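Local coordinates for DUAL specificity protein phosphatase 14 (Homo sapiens, PDB 2WGP) that removes phosphate from tyrosine, serine and threonine residues of proteins, inactivating the MAP kinases ERK, JNK and p38 and damping T-cell receptor signalling by dephosphorylating TAB1, at residues Gly38-Asn43 and Ala105-Cys110. Numbering follows the deposited sequence.
Sequences GSVASN and ATLVHC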
ATOM      1  N   GLY A  38     -19.873  -3.658  25.968  1.00 31.49           N
ATOM      2  CA  GLY A  38     -19.079  -3.599  27.211  1.00 32.73           C
ATOM      3  C   GLY A  38     -19.889  -3.079  28.384  1.00 32.99           C
ATOM      4  O   GLY A  38     -19.707  -3.528  29.499  1.00 33.18           O
ATOM      5  N   SER A  39     -20.812  -2.169  28.111  1.00 34.78           N
ATOM      6  CA  SER A  39     -21.714  -1.615  29.137  1.00 35.70           C
ATOM      7  C   SER A  39     -22.468  -2.635  30.013  1.00 35.76           C
ATOM      8  O   SER A  39     -22.660  -2.375  31.209  1.00 36.27           O
ATOM      9  CB  SER A  39     -22.715  -0.636  28.499  1.00 36.23           C
ATOM     10  OG  SER A  39     -23.862  -1.300  27.967  1.00 38.03           O
ATOM     11  N   VAL A  40     -22.886  -3.772  29.438  1.00 34.96           N
ATOM     12  CA  VAL A  40     -23.615  -4.812  30.173  1.00 34.99           C
ATOM     13  C   VAL A  40     -22.664  -5.656  31.016  1.00 34.66           C
ATOM     14  O   VAL A  40     -23.086  -6.320  31.969  1.00 34.63           O
ATOM     15  CB  VAL A  40     -24.444  -5.781  29.243  1.00 34.68           C
ATOM     16  CG1 VAL A  40     -25.390  -4.987  28.337  1.00 35.77           C
ATOM     17  CG2 VAL A  40     -23.534  -6.704  28.414  1.00 34.49           C
ATOM     18  N   ALA A  41     -21.383  -5.632  30.643  1.00 34.49           N
ATOM     19  CA  ALA A  41     -20.398  -6.510  31.253  1.00 35.28           C
ATOM     20  C   ALA A  41     -20.212  -6.219  32.752  1.00 35.04           C
ATOM     21  O   ALA A  41     -19.959  -7.150  33.499  1.00 35.78           O
ATOM     22  CB  ALA A  41     -19.094  -6.440  30.506  1.00 35.35           C
ATOM     23  N   SER A  42     -20.410  -4.968  33.191  1.00 34.75           N
ATOM     24  CA  SER A  42     -20.332  -4.615  34.618  1.00 35.17           C
ATOM     25  C   SER A  42     -21.661  -4.759  35.405  1.00 34.78           C
ATOM     26  O   SER A  42     -21.701  -4.488  36.608  1.00 34.99           O
ATOM     27  CB  SER A  42     -19.816  -3.179  34.771  1.00 35.06           C
ATOM     28  OG  SER A  42     -20.628  -2.277  34.042  1.00 37.08           O
ATOM     29  N   ASN A  43     -22.736  -5.182  34.739  1.00 33.82           N
ATOM     30  CA  ASN A  43     -24.025  -5.379  35.412  1.00 33.31           C
ATOM     31  C   ASN A  43     -24.091  -6.793  35.993  1.00 33.09           C
ATOM     32  O   ASN A  43     -24.600  -7.731  35.360  1.00 31.52           O
ATOM     33  CB  ASN A  43     -25.183  -5.117  34.448  1.00 33.21           C
ATOM     34  CG  ASN A  43     -26.544  -5.071  35.147  1.00 33.70           C
ATOM     35  OD1 ASN A  43     -26.723  -5.600  36.245  1.00 32.19           O
ATOM     36  ND2 ASN A  43     -27.519  -4.458  34.479  1.00 35.02           N
ATOM     37  N   ALA A 105     -21.678 -20.507  31.790  1.00 22.67           N
ATOM     38  CA  ALA A 105     -22.012 -19.765  30.581  1.00 23.06           C
ATOM     39  C   ALA A 105     -21.064 -18.583  30.412  1.00 23.18           C
ATOM     40  O   ALA A 105     -20.547 -18.033  31.379  1.00 23.00           O
ATOM     41  CB  ALA A 105     -23.474 -19.305  30.620  1.00 22.32           C
ATOM     42  N   THR A 106     -20.823 -18.233  29.156  1.00 23.09           N
ATOM     43  CA  THR A 106     -19.858 -17.210  28.812  1.00 22.96           C
ATOM     44  C   THR A 106     -20.530 -16.016  28.137  1.00 22.92           C
ATOM     45  O   THR A 106     -21.374 -16.173  27.256  1.00 22.01           O
ATOM     46  CB  THR A 106     -18.742 -17.803  27.891  1.00 22.90           C
ATOM     47  OG1 THR A 106     -18.093 -18.909  28.561  1.00 21.79           O
ATOM     48  CG2 THR A 106     -17.713 -16.745  27.535  1.00 22.35           C
ATOM     49  N   LEU A 107     -20.127 -14.816  28.558  1.00 22.82           N
ATOM     50  CA  LEU A 107     -20.392 -13.611  27.817  1.00 22.44           C
ATOM     51  C   LEU A 107     -19.139 -13.190  27.074  1.00 22.09           C
ATOM     52  O   LEU A 107     -18.077 -12.976  27.679  1.00 22.90           O
ATOM     53  CB  LEU A 107     -20.843 -12.487  28.720  1.00 22.86           C
ATOM     54  CG  LEU A 107     -20.933 -11.108  28.062  1.00 22.33           C
ATOM     55  CD1 LEU A 107     -22.146 -11.009  27.088  1.00 20.69           C
ATOM     56  CD2 LEU A 107     -21.004 -10.049  29.181  1.00 21.05           C
ATOM     57  N   VAL A 108     -19.250 -13.098  25.758  1.00 21.93           N
ATOM     58  CA  VAL A 108     -18.185 -12.520  24.951  1.00 21.73           C
ATOM     59  C   VAL A 108     -18.652 -11.115  24.624  1.00 22.02           C
ATOM     60  O   VAL A 108     -19.695 -10.939  23.948  1.00 22.17           O
ATOM     61  CB  VAL A 108     -17.866 -13.302  23.657  1.00 21.50           C
ATOM     62  CG1 VAL A 108     -16.689 -12.617  22.922  1.00 21.66           C
ATOM     63  CG2 VAL A 108     -17.571 -14.830  23.948  1.00 22.18           C
ATOM     64  N   HIS A 109     -17.909 -10.122  25.126  1.00 22.03           N
ATOM     65  CA  HIS A 109     -18.260  -8.718  24.898  1.00 22.21           C
ATOM     66  C   HIS A 109     -17.131  -7.971  24.215  1.00 22.37           C
ATOM     67  O   HIS A 109     -15.947  -8.354  24.302  1.00 23.24           O
ATOM     68  CB  HIS A 109     -18.723  -7.985  26.182  1.00 22.29           C
ATOM     69  CG  HIS A 109     -17.616  -7.457  27.056  1.00 24.77           C
ATOM     70  ND1 HIS A 109     -16.942  -6.276  26.791  1.00 23.07           N
ATOM     71  CD2 HIS A 109     -17.110  -7.927  28.223  1.00 24.90           C
ATOM     72  CE1 HIS A 109     -16.049  -6.068  27.745  1.00 26.19           C
ATOM     73  NE2 HIS A 109     -16.130  -7.051  28.624  1.00 24.84           N
ATOM     74  N   CYS A 110     -17.501  -6.905  23.527  1.00 22.17           N
ATOM     75  CA  CYS A 110     -16.528  -5.940  23.019  1.00 22.40           C
ATOM     76  C   CYS A 110     -17.013  -4.560  23.478  1.00 23.15           C
ATOM     77  O   CYS A 110     -17.467  -4.433  24.621  1.00 24.59           O
ATOM     78  CB  CYS A 110     -16.372  -6.103  21.506  1.00 22.72           C
ATOM     79  SG  CYS A 110     -17.892  -6.237  20.552  1.00 23.46           S
TER
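Gly38, Ala41 and His109 bury the most surface where the short helical turn 38-41 lies against strand 106-109 and the residue that follows it. Ala41 sets its methyl over one face of the His109 imidazole as a CH-pi contact: CB stands 3.7 Å from the ring centroid and 26° off the normal, displaced toward the CD2-NE2 rim, with CD2 of His109 closest to the Ala41 CB, at 3.4 Å. The ring reaches this position through a chi1 of 83°, which places CG in the crowded site between the backbone N and the carbonyl carbon. Its rotation is fixed by a nearly straight hydrogen bond, 2.9 Å from ND1 of His109 to O of Cys110; the acceptor lies in the ring plane and offers a lone pair in the plane of its carbonyl. This His-Cys pair opens the phosphate-binding loop of the protein tyrosine phosphatases, the cysteine being the nucleophile that forms the phosphocysteine intermediate. Cys110, whose CB leaves the backbone away from the helical turn, has a phosphate ion beside its side chain. Gly38 approaches the same ring obliquely, its CA 3.5 Å from ND1 of His109, and a backbone hydrogen bond to Ala111 ties it to that loop as well. Further back along the strand, Leu107, with CG anti to the backbone N, brings CD2 to 4.1 Å from CA of Ala41 and more loosely against CG2 of Val40.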